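Local structure of cyclase (Uncultured organism, 5IBZ) at residues His12-Leu17 with Leu272-Val277; Asn18-Trp23 with Ser125-Val130; Arg45-Gly50 with Glu299-Ala304. The protein is an uncharacterised member of the cyclase family that is perhaps an arylformamidase and holds acetylphosphate in a pocket in this crystal. One frame throughout, in Å; residues are numbered along the deposited sequence.

Interaction 1. Residues His12-Leu17 with Leu272-Val277; sequences HPHEKL and LRDLGV
Asp274 and His14 meet where the N-terminal loop passes the end of helix 266-275. The CB of Asp274 points toward the loop. Its OD1 lies at the edge of the His14 ring, near the ring plane and 3.1 Å from His14 CD2. The carboxylate plane is turned 63° from the ring. His14 CG stands anti to the backbone N (chi1 177°), and a chi2 of -94° turns the CD2 edge to this oxygen. The same edge carbon, His14 CD2, is 3.3 Å from Arg273 NH1. Arg273 is extended from CG to NE and crosses the histidine at about a right angle. Its NH1 makes a salt bridge to Asp274 OD1 at 2.9 Å, so the carboxylate and the guanidinium approach the ring as a pair. Their opposite charges would probably offset each other in any effect on His14. The helix ends here. It widens into a pi-type turn at 272-275, and Gly276 leaves it with positive phi. Asn270, in the same helix, bonds Asp274 OD2 and also accepts from the backbone N of His12. No direct hydrogen bond joins 12-17 to 272-277, but water 1 bridges them. It donates to Leu17 O at 2.9 Å and to Asp274 OD2 at 3.2 Å. Leu17 O also rests 3.6 Å from Asp274 CB. The Leu17 side chain adds the apolar part, with CG 4.1 Å from Leu275 CD2. Val234 and His238 of helix 233-239 also touch the Leu17 side chain.

Interaction 2. Residues Asn18-Trp23 with Ser125-Val130; sequences NNWGKW and SLYNGV
The Trp20 indole lies flat against the backbone of 127-129. On one face, Asn128 N stands 3.2 Å above the ring plane and Gly129 N 3.3 Å above it, both offset toward the rim. The opposite face receives the edge of the His14 ring. The indole is thus held from both faces. Trp20 CG lies anti to the carbonyl carbon, beside the backbone N (chi1 -68°), which sets it 3.7 Å from Asn128 CA. Trp20 NE1 is close to Asn128 N, but both are donors; NE1 gives its hydrogen to Arg273 O. The Tyr127 ring is turned 85° from the indole, and its CD1 is 4.0 Å from Trp20 CD1. Asn128 CB sits over the centre of one face of Tyr127. Trp23 has Lys22 CG over the centre of one face. At its edge, near the ring plane, comes Tyr127 OH, 3.3 Å from Trp23 CE3. That hydroxyl bonds to Asp27 and also accepts from water 2, which in turn accepts from Trp23 N. The one direct hydrogen bond across the contact runs from Gly21 N to Asn128 OD1 at 3.0 Å, with the donor tilted 30° from the amide carbonyl plane. Asn128 ND2 bonds to the carbonyls of Gly24 and Asp27, so both ends of the amide are fixed. Asn18 OD1 accepts from Trp20 N in an Asx turn. Asn19 to Lys22 form a type II beta turn with Gly21 at its third position. Gly129 and Val130 both face Leu126, the geometry of a G1 beta bulge, with Gly129 at positive phi.

Interaction 3. Residues Arg45-Gly50 with Glu299-Ala304; sequences RLIQTG and EFFLAA
Ile47 and Phe301 cross obliquely, with the isoleucine's longer branch laid against the root of the phenylalanine. Ile47 CG1 is 3.6 Å from Phe301 CB, and Ile47 CD1 is 3.7 Å from Phe301 CG. CG1 lies anti to the carbonyl carbon of Ile47 (chi1 -59°), which turns this branch toward the strand. The CB of Phe301 points toward the loop, but the ring leads away from it. In this setting the ring meets Phe301 of the second subunit, with the planes at about 70°. Strand 299-303 lies within the large mixed sheet, antiparallel to both of its neighbours, 320-322 and 158-163. Segment 45-50 joins helix 37-44 to strand 52-54, an outermost strand of that sheet within this chain. Leu46 meets the strand differently. Its CD1 touches backbone, 3.7 Å from Phe300 N, and lies 4.0 Å from Glu299 CB. The acidic end of Glu299 turns to another partner, the backbone N of Lys193. No hydrogen bond crosses between the two segments. An alanine in place of Ile47 would probably open a gap beside Phe301 CB and CG and leave the ring freer to shift at the subunit interface. Ile47 belongs to that interface too, since it packs on Ala44 of the second subunit.

Overall arrangement
Interactions 1 and 2 hold the same element, the N-terminal loop, and their centres are 8 Å apart. Both are partly buried. Interaction 1 is mainly charged and water-linked, with a small leucine contact; interaction 2 is aromatic packing on backbone. They share a border: Asn19 N probably bonds to Asp274 O, a carbonyl in the last turn of helix 266-275. Water bridges segments in both, but only interaction 2 has a direct hydrogen bond across. Interaction 3 is a buried contact of aliphatic and aromatic carbon against a strand of the main sheet. Its centre lies about 30 Å from that of interaction 1. It alone of the three is touched by another subunit; the first two stay within one chain.

Interaction 1. Residues His12-Leu17 with Leu272-Val277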
loop_
_atom_site.group_PDB
_atom_site.type_symbol
_atom_site.label_atom_id
_atom_site.label_comp_id
_atom_site.label_asym_id
_atom_site.label_seq_id
_atom_site.Cartn_x
_atom_site.Cartn_y
_atom_site.Cartn_z
ATOM N N HIS B 12 -37.958 2.553 -0.135
ATOM C CA HIS B 12 -39.088 1.631 -0.200
ATOM C C HIS B 12 -39.144 0.792 1.070
ATOM O O HIS B 12 -38.129 0.226 1.484
ATOM C CB HIS B 12 -38.988 0.741 -1.441
ATOM C CG HIS B 12 -39.104 1.514 -2.718
ATOM N ND1 HIS B 12 -40.319 1.903 -3.243
ATOM C CD2 HIS B 12 -38.155 2.020 -3.543
ATOM C CE1 HIS B 12 -40.114 2.596 -4.350
ATOM N NE2 HIS B 12 -38.810 2.680 -4.556
ATOM N N PRO B 13 -40.327 0.726 1.710
ATOM C CA PRO B 13 -40.366 -0.054 2.948
ATOM C C PRO B 13 -39.973 -1.504 2.721
ATOM O O PRO B 13 -40.466 -2.160 1.808
ATOM C CB PRO B 13 -41.828 0.053 3.390
ATOM C CG PRO B 13 -42.340 1.296 2.737
ATOM C CD PRO B 13 -41.617 1.390 1.432
ATOM N N HIS B 14 -39.074 -1.983 3.567
ATOM C CA HIS B 14 -38.609 -3.351 3.499
ATOM C C HIS B 14 -39.738 -4.363 3.362
ATOM O O HIS B 14 -39.670 -5.247 2.520
ATOM C CB HIS B 14 -37.795 -3.700 4.742
ATOM C CG HIS B 14 -37.338 -5.122 4.764
ATOM N ND1 HIS B 14 -38.047 -6.125 5.393
ATOM C CD2 HIS B 14 -36.259 -5.716 4.208
ATOM C CE1 HIS B 14 -37.413 -7.272 5.236
ATOM N NE2 HIS B 14 -36.324 -7.050 4.520
ATOM N N GLU B 15 -40.769 -4.236 4.185
ATOM C CA GLU B 15 -41.789 -5.284 4.264
ATOM C C GLU B 15 -42.579 -5.378 2.962
ATOM O O GLU B 15 -43.049 -6.451 2.591
ATOM C CB GLU B 15 -42.732 -5.040 5.450
ATOM C CG GLU B 15 -42.039 -5.097 6.822
ATOM C CD GLU B 15 -41.203 -6.352 7.022
ATOM O OE1 GLU B 15 -41.584 -7.417 6.487
ATOM O OE2 GLU B 15 -40.158 -6.272 7.710
ATOM N N LYS B 16 -42.711 -4.260 2.259
ATOM C CA LYS B 16 -43.415 -4.269 0.980
ATOM C C LYS B 16 -42.526 -4.783 -0.156
ATOM O O LYS B 16 -43.039 -5.312 -1.148
ATOM C CB LYS B 16 -43.928 -2.865 0.636
ATOM N N LEU B 17 -41.206 -4.639 -0.023
ATOM C CA LEU B 17 -40.320 -4.927 -1.150
ATOM C C LEU B 17 -38.951 -5.453 -0.743
ATOM O O LEU B 17 -37.999 -4.691 -0.568
ATOM C CB LEU B 17 -40.140 -3.664 -1.997
ATOM C CG LEU B 17 -39.465 -3.840 -3.353
ATOM C CD1 LEU B 17 -40.332 -4.639 -4.297
ATOM C CD2 LEU B 17 -39.174 -2.473 -3.926
ATOM N N LEU B 272 -29.039 -3.127 -2.183
ATOM C CA LEU B 272 -28.109 -4.035 -1.505
ATOM C C LEU B 272 -28.750 -4.819 -0.371
ATOM O O LEU B 272 -28.670 -6.044 -0.346
ATOM C CB LEU B 272 -26.918 -3.247 -0.971
ATOM C CG LEU B 272 -26.059 -2.622 -2.090
ATOM C CD1 LEU B 272 -25.051 -1.677 -1.483
ATOM C CD2 LEU B 272 -25.361 -3.637 -2.974
ATOM N N ARG B 273 -29.396 -4.117 0.551
ATOM C CA ARG B 273 -30.018 -4.772 1.698
ATOM C C ARG B 273 -31.346 -5.452 1.392
ATOM O O ARG B 273 -31.541 -6.607 1.762
ATOM C CB ARG B 273 -30.228 -3.771 2.832
ATOM C CG ARG B 273 -30.963 -4.355 4.016
ATOM C CD ARG B 273 -31.342 -3.276 4.960
ATOM N NE ARG B 273 -31.853 -3.766 6.223
ATOM C CZ ARG B 273 -33.130 -3.954 6.520
ATOM N NH1 ARG B 273 -34.077 -3.756 5.608
ATOM N NH2 ARG B 273 -33.470 -4.367 7.740
ATOM N N ASP B 274 -32.279 -4.741 0.770
ATOM C CA ASP B 274 -33.618 -5.288 0.656
ATOM C C ASP B 274 -33.705 -6.334 -0.471
ATOM O O ASP B 274 -34.295 -7.402 -0.271
ATOM C CB ASP B 274 -34.631 -4.157 0.441
ATOM C CG ASP B 274 -34.713 -3.206 1.626
ATOM O OD1 ASP B 274 -34.505 -3.660 2.761
ATOM O OD2 ASP B 274 -34.987 -2.005 1.423
ATOM N N LEU B 275 -33.158 -6.032 -1.649
ATOM C CA LEU B 275 -33.253 -6.951 -2.796
ATOM C C LEU B 275 -32.075 -7.912 -2.971
ATOM O O LEU B 275 -32.200 -8.942 -3.655
ATOM C CB LEU B 275 -33.409 -6.150 -4.095
ATOM C CG LEU B 275 -34.591 -5.188 -4.194
ATOM C CD1 LEU B 275 -34.688 -4.646 -5.624
ATOM C CD2 LEU B 275 -35.885 -5.836 -3.772
ATOM N N GLY B 276 -30.928 -7.582 -2.384
ATOM C CA GLY B 276 -29.731 -8.366 -2.612
ATOM C C GLY B 276 -29.253 -8.265 -4.059
ATOM O O GLY B 276 -28.678 -9.206 -4.613
ATOM N N VAL B 277 -29.462 -7.101 -4.665
ATOM C CA VAL B 277 -29.028 -6.813 -6.038
ATOM C C VAL B 277 -27.695 -6.060 -6.011
ATOM O O VAL B 277 -27.544 -5.098 -5.277
ATOM C CB VAL B 277 -30.122 -6.007 -6.763
ATOM C CG1 VAL B 277 -29.620 -5.437 -8.090
ATOM C CG2 VAL B 277 -31.359 -6.893 -7.007
HETATM O O HOH W 1 -36.942 -1.991 -1.075
#

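Interaction 2. Residues Asn18-Trp23 with Ser125-Val130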
loop_
_atom_site.group_PDB
_atom_site.type_symbol
_atom_site.label_atom_id
_atom_site.label_comp_id
_atom_site.label_asym_id
_atom_site.label_seq_id
_atom_site.Cartn_x
_atom_site.Cartn_y
_atom_site.Cartn_z
ATOM N N ASN B 18 -38.841 -6.766 -0.624
ATOM C CA ASN B 18 -37.552 -7.370 -0.312
ATOM C C ASN B 18 -37.493 -8.804 -0.815
ATOM O O ASN B 18 -38.542 -9.424 -1.106
ATOM C CB ASN B 18 -37.269 -7.322 1.193
ATOM C CG ASN B 18 -38.098 -8.298 1.973
ATOM O OD1 ASN B 18 -37.801 -9.489 1.992
ATOM N ND2 ASN B 18 -39.158 -7.806 2.622
ATOM N N ASN B 19 -36.273 -9.309 -0.947
ATOM C CA ASN B 19 -36.047 -10.694 -1.302
ATOM C C ASN B 19 -35.520 -11.553 -0.150
ATOM O O ASN B 19 -34.987 -12.632 -0.382
ATOM C CB ASN B 19 -35.066 -10.775 -2.475
ATOM C CG ASN B 19 -35.668 -10.328 -3.767
ATOM O OD1 ASN B 19 -36.850 -10.570 -4.032
ATOM N ND2 ASN B 19 -34.852 -9.686 -4.610
ATOM N N TRP B 20 -35.676 -11.106 1.088
ATOM C CA TRP B 20 -35.226 -11.913 2.213
ATOM C C TRP B 20 -35.984 -13.236 2.228
ATOM O O TRP B 20 -37.203 -13.257 2.083
ATOM C CB TRP B 20 -35.425 -11.183 3.535
ATOM C CG TRP B 20 -34.547 -9.970 3.718
ATOM C CD1 TRP B 20 -33.943 -9.210 2.738
ATOM C CD2 TRP B 20 -34.173 -9.387 4.964
ATOM N NE1 TRP B 20 -33.231 -8.180 3.319
ATOM C CE2 TRP B 20 -33.356 -8.271 4.684
ATOM C CE3 TRP B 20 -34.455 -9.696 6.293
ATOM C CZ2 TRP B 20 -32.814 -7.472 5.702
ATOM C CZ3 TRP B 20 -33.924 -8.903 7.291
ATOM C CH2 TRP B 20 -33.117 -7.811 6.996
ATOM N N GLY B 21 -35.240 -14.329 2.379
ATOM C CA GLY B 21 -35.805 -15.656 2.366
ATOM C C GLY B 21 -36.142 -16.244 0.998
ATOM O O GLY B 21 -36.469 -17.430 0.920
ATOM N N LYS B 22 -36.085 -15.446 -0.064
ATOM C CA LYS B 22 -36.446 -15.938 -1.404
ATOM C C LYS B 22 -35.624 -17.156 -1.789
ATOM O O LYS B 22 -36.119 -18.084 -2.455
ATOM C CB LYS B 22 -36.250 -14.842 -2.464
ATOM C CG LYS B 22 -36.545 -15.305 -3.895
ATOM C CD LYS B 22 -36.634 -14.139 -4.862
ATOM C CE LYS B 22 -38.026 -13.531 -4.871
ATOM N NZ LYS B 22 -38.114 -12.306 -5.751
ATOM N N TRP B 23 -34.358 -17.127 -1.398
ATOM C CA TRP B 23 -33.421 -18.203 -1.700
ATOM C C TRP B 23 -32.964 -18.897 -0.425
ATOM O O TRP B 23 -31.884 -19.499 -0.379
ATOM C CB TRP B 23 -32.228 -17.652 -2.481
ATOM C CG TRP B 23 -32.635 -16.943 -3.742
ATOM C CD1 TRP B 23 -33.040 -17.515 -4.911
ATOM C CD2 TRP B 23 -32.658 -15.527 -3.963
ATOM N NE1 TRP B 23 -33.331 -16.553 -5.838
ATOM C CE2 TRP B 23 -33.097 -15.318 -5.284
ATOM C CE3 TRP B 23 -32.349 -14.410 -3.166
ATOM C CZ2 TRP B 23 -33.222 -14.046 -5.835
ATOM C CZ3 TRP B 23 -32.502 -13.158 -3.710
ATOM C CH2 TRP B 23 -32.924 -12.982 -5.028
ATOM N N SER B 125 -28.987 -4.388 10.202
ATOM C CA SER B 125 -28.992 -5.632 9.442
ATOM C C SER B 125 -28.729 -5.397 7.970
ATOM O O SER B 125 -29.170 -4.406 7.396
ATOM C CB SER B 125 -30.333 -6.364 9.578
ATOM O OG SER B 125 -30.628 -6.687 10.929
ATOM N N LEU B 126 -28.011 -6.352 7.385
ATOM C CA LEU B 126 -27.733 -6.383 5.959
ATOM C C LEU B 126 -28.713 -7.333 5.267
ATOM O O LEU B 126 -29.627 -7.877 5.906
ATOM C CB LEU B 126 -26.285 -6.806 5.710
ATOM C CG LEU B 126 -25.192 -5.781 6.014
ATOM C CD1 LEU B 126 -24.871 -5.694 7.496
ATOM C CD2 LEU B 126 -23.972 -6.156 5.235
ATOM N N TYR B 127 -28.532 -7.532 3.963
ATOM C CA TYR B 127 -29.345 -8.487 3.203
ATOM C C TYR B 127 -29.582 -9.803 3.974
ATOM O O TYR B 127 -28.679 -10.361 4.584
ATOM C CB TYR B 127 -28.692 -8.784 1.830
ATOM C CG TYR B 127 -29.302 -10.016 1.195
ATOM C CD1 TYR B 127 -30.612 -10.001 0.729
ATOM C CD2 TYR B 127 -28.609 -11.202 1.142
ATOM C CE1 TYR B 127 -31.197 -11.151 0.203
ATOM C CE2 TYR B 127 -29.182 -12.353 0.622
ATOM C CZ TYR B 127 -30.470 -12.321 0.170
ATOM O OH TYR B 127 -31.030 -13.478 -0.314
ATOM N N ASN B 128 -30.827 -10.263 3.949
ATOM C CA ASN B 128 -31.250 -11.537 4.533
ATOM C C ASN B 128 -31.035 -11.633 6.035
ATOM O O ASN B 128 -30.967 -12.725 6.604
ATOM C CB ASN B 128 -30.548 -12.719 3.855
ATOM C CG ASN B 128 -31.472 -13.906 3.658
ATOM O OD1 ASN B 128 -32.690 -13.796 3.792
ATOM N ND2 ASN B 128 -30.894 -15.052 3.364
ATOM N N GLY B 129 -30.965 -10.484 6.677
ATOM C CA GLY B 129 -30.906 -10.447 8.124
ATOM C C GLY B 129 -29.520 -10.620 8.722
ATOM O O GLY B 129 -29.373 -10.802 9.948
ATOM N N VAL B 130 -28.507 -10.558 7.871
ATOM C CA VAL B 130 -27.126 -10.690 8.339
ATOM C C VAL B 130 -26.817 -9.524 9.276
ATOM O O VAL B 130 -27.061 -8.377 8.936
ATOM C CB VAL B 130 -26.149 -10.734 7.169
ATOM C CG1 VAL B 130 -24.708 -10.573 7.638
ATOM C CG2 VAL B 130 -26.319 -12.016 6.395
HETATM O O HOH W 2 -32.958 -15.466 0.525
#

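Interaction 3. Residues Arg45-Gly50 with Glu299-Ala304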
loop_
_atom_site.group_PDB
_atom_site.type_symbol
_atom_site.label_atom_id
_atom_site.label_comp_id
_atom_site.label_asym_id
_atom_site.label_seq_id
_atom_site.Cartn_x
_atom_site.Cartn_y
_atom_site.Cartn_z
ATOM N N ARG B 45 -25.366 -18.042 -26.511
ATOM C CA ARG B 45 -25.866 -18.083 -27.885
ATOM C C ARG B 45 -25.848 -16.689 -28.529
ATOM O O ARG B 45 -25.985 -16.548 -29.753
ATOM C CB ARG B 45 -27.286 -18.671 -27.921
ATOM C CG ARG B 45 -27.399 -20.114 -27.418
ATOM C CD ARG B 45 -26.661 -21.145 -28.289
ATOM N NE ARG B 45 -25.213 -21.189 -28.110
ATOM C CZ ARG B 45 -24.565 -21.688 -27.061
ATOM N NH1 ARG B 45 -23.246 -21.666 -27.060
ATOM N NH2 ARG B 45 -25.207 -22.164 -25.997
ATOM N N LEU B 46 -25.678 -15.657 -27.709
ATOM C CA LEU B 46 -25.559 -14.290 -28.244
ATOM C C LEU B 46 -24.159 -13.986 -28.785
ATOM O O LEU B 46 -23.943 -12.924 -29.387
ATOM C CB LEU B 46 -25.910 -13.252 -27.175
ATOM C CG LEU B 46 -27.307 -13.400 -26.605
ATOM C CD1 LEU B 46 -27.529 -12.336 -25.530
ATOM C CD2 LEU B 46 -28.358 -13.325 -27.697
ATOM N N ILE B 47 -23.219 -14.903 -28.583
ATOM C CA ILE B 47 -21.874 -14.738 -29.126
ATOM C C ILE B 47 -21.918 -15.245 -30.577
ATOM O O ILE B 47 -21.729 -16.437 -30.868
ATOM C CB ILE B 47 -20.807 -15.464 -28.282
ATOM C CG1 ILE B 47 -20.820 -14.914 -26.843
ATOM C CG2 ILE B 47 -19.423 -15.263 -28.885
ATOM C CD1 ILE B 47 -19.891 -15.609 -25.873
ATOM N N GLN B 48 -22.179 -14.317 -31.492
ATOM C CA GLN B 48 -22.408 -14.613 -32.895
ATOM C C GLN B 48 -21.317 -14.039 -33.806
ATOM O O GLN B 48 -21.031 -14.575 -34.880
ATOM C CB GLN B 48 -23.786 -14.066 -33.282
ATOM C CG GLN B 48 -24.909 -14.740 -32.485
ATOM C CD GLN B 48 -26.233 -14.001 -32.505
ATOM O OE1 GLN B 48 -26.404 -13.000 -33.204
ATOM N NE2 GLN B 48 -27.191 -14.504 -31.728
ATOM N N THR B 49 -20.761 -12.904 -33.389
ATOM C CA THR B 49 -19.744 -12.213 -34.173
ATOM C C THR B 49 -18.349 -12.278 -33.555
ATOM O O THR B 49 -17.346 -12.097 -34.253
ATOM C CB THR B 49 -20.083 -10.724 -34.374
ATOM O OG1 THR B 49 -20.033 -10.047 -33.108
ATOM C CG2 THR B 49 -21.447 -10.553 -35.002
ATOM N N GLY B 50 -18.288 -12.490 -32.243
ATOM C CA GLY B 50 -17.032 -12.498 -31.511
ATOM C C GLY B 50 -16.429 -11.134 -31.231
ATOM O O GLY B 50 -15.278 -11.051 -30.808
ATOM N N GLU B 299 -28.209 -6.677 -26.385
ATOM C CA GLU B 299 -28.095 -7.836 -25.502
ATOM C C GLU B 299 -26.866 -8.630 -25.880
ATOM O O GLU B 299 -26.604 -8.863 -27.065
ATOM C CB GLU B 299 -29.337 -8.729 -25.580
ATOM C CG GLU B 299 -30.642 -8.025 -25.237
ATOM C CD GLU B 299 -31.538 -7.801 -26.449
ATOM O OE1 GLU B 299 -31.054 -7.941 -27.588
ATOM O OE2 GLU B 299 -32.738 -7.492 -26.257
ATOM N N PHE B 300 -26.089 -9.038 -24.881
ATOM C CA PHE B 300 -24.812 -9.681 -25.159
ATOM C C PHE B 300 -24.409 -10.619 -24.036
ATOM O O PHE B 300 -25.072 -10.691 -22.990
ATOM C CB PHE B 300 -23.724 -8.628 -25.356
ATOM C CG PHE B 300 -23.755 -7.550 -24.305
ATOM C CD1 PHE B 300 -23.124 -7.723 -23.093
ATOM C CD2 PHE B 300 -24.459 -6.385 -24.521
ATOM C CE1 PHE B 300 -23.173 -6.745 -22.134
ATOM C CE2 PHE B 300 -24.513 -5.407 -23.566
ATOM C CZ PHE B 300 -23.876 -5.589 -22.363
ATOM N N PHE B 301 -23.335 -11.359 -24.273
ATOM C CA PHE B 301 -22.733 -12.169 -23.220
ATOM C C PHE B 301 -21.788 -11.265 -22.444
ATOM O O PHE B 301 -21.000 -10.532 -23.031
ATOM C CB PHE B 301 -22.008 -13.388 -23.804
ATOM C CG PHE B 301 -21.377 -14.295 -22.783
ATOM C CD1 PHE B 301 -20.086 -14.056 -22.319
ATOM C CD2 PHE B 301 -22.064 -15.395 -22.322
ATOM C CE1 PHE B 301 -19.501 -14.922 -21.395
ATOM C CE2 PHE B 301 -21.491 -16.253 -21.382
ATOM C CZ PHE B 301 -20.205 -16.014 -20.935
ATOM N N LEU B 302 -21.918 -11.282 -21.125
ATOM C CA LEU B 302 -21.112 -10.446 -20.244
ATOM C C LEU B 302 -20.265 -11.297 -19.320
ATOM O O LEU B 302 -20.808 -12.142 -18.602
ATOM C CB LEU B 302 -22.013 -9.549 -19.414
ATOM C CG LEU B 302 -21.308 -8.594 -18.449
ATOM C CD1 LEU B 302 -20.373 -7.661 -19.178
ATOM C CD2 LEU B 302 -22.335 -7.810 -17.690
ATOM N N ALA B 303 -18.943 -11.096 -19.359
ATOM C CA ALA B 303 -18.036 -11.707 -18.394
ATOM C C ALA B 303 -17.579 -10.640 -17.433
ATOM O O ALA B 303 -16.637 -9.881 -17.740
ATOM C CB ALA B 303 -16.843 -12.346 -19.090
ATOM N N ALA B 304 -18.262 -10.567 -16.286
ATOM C CA ALA B 304 -18.019 -9.528 -15.294
ATOM C C ALA B 304 -17.770 -10.149 -13.924
ATOM O O ALA B 304 -18.188 -9.625 -12.883
ATOM C CB ALA B 304 -19.166 -8.561 -15.257
#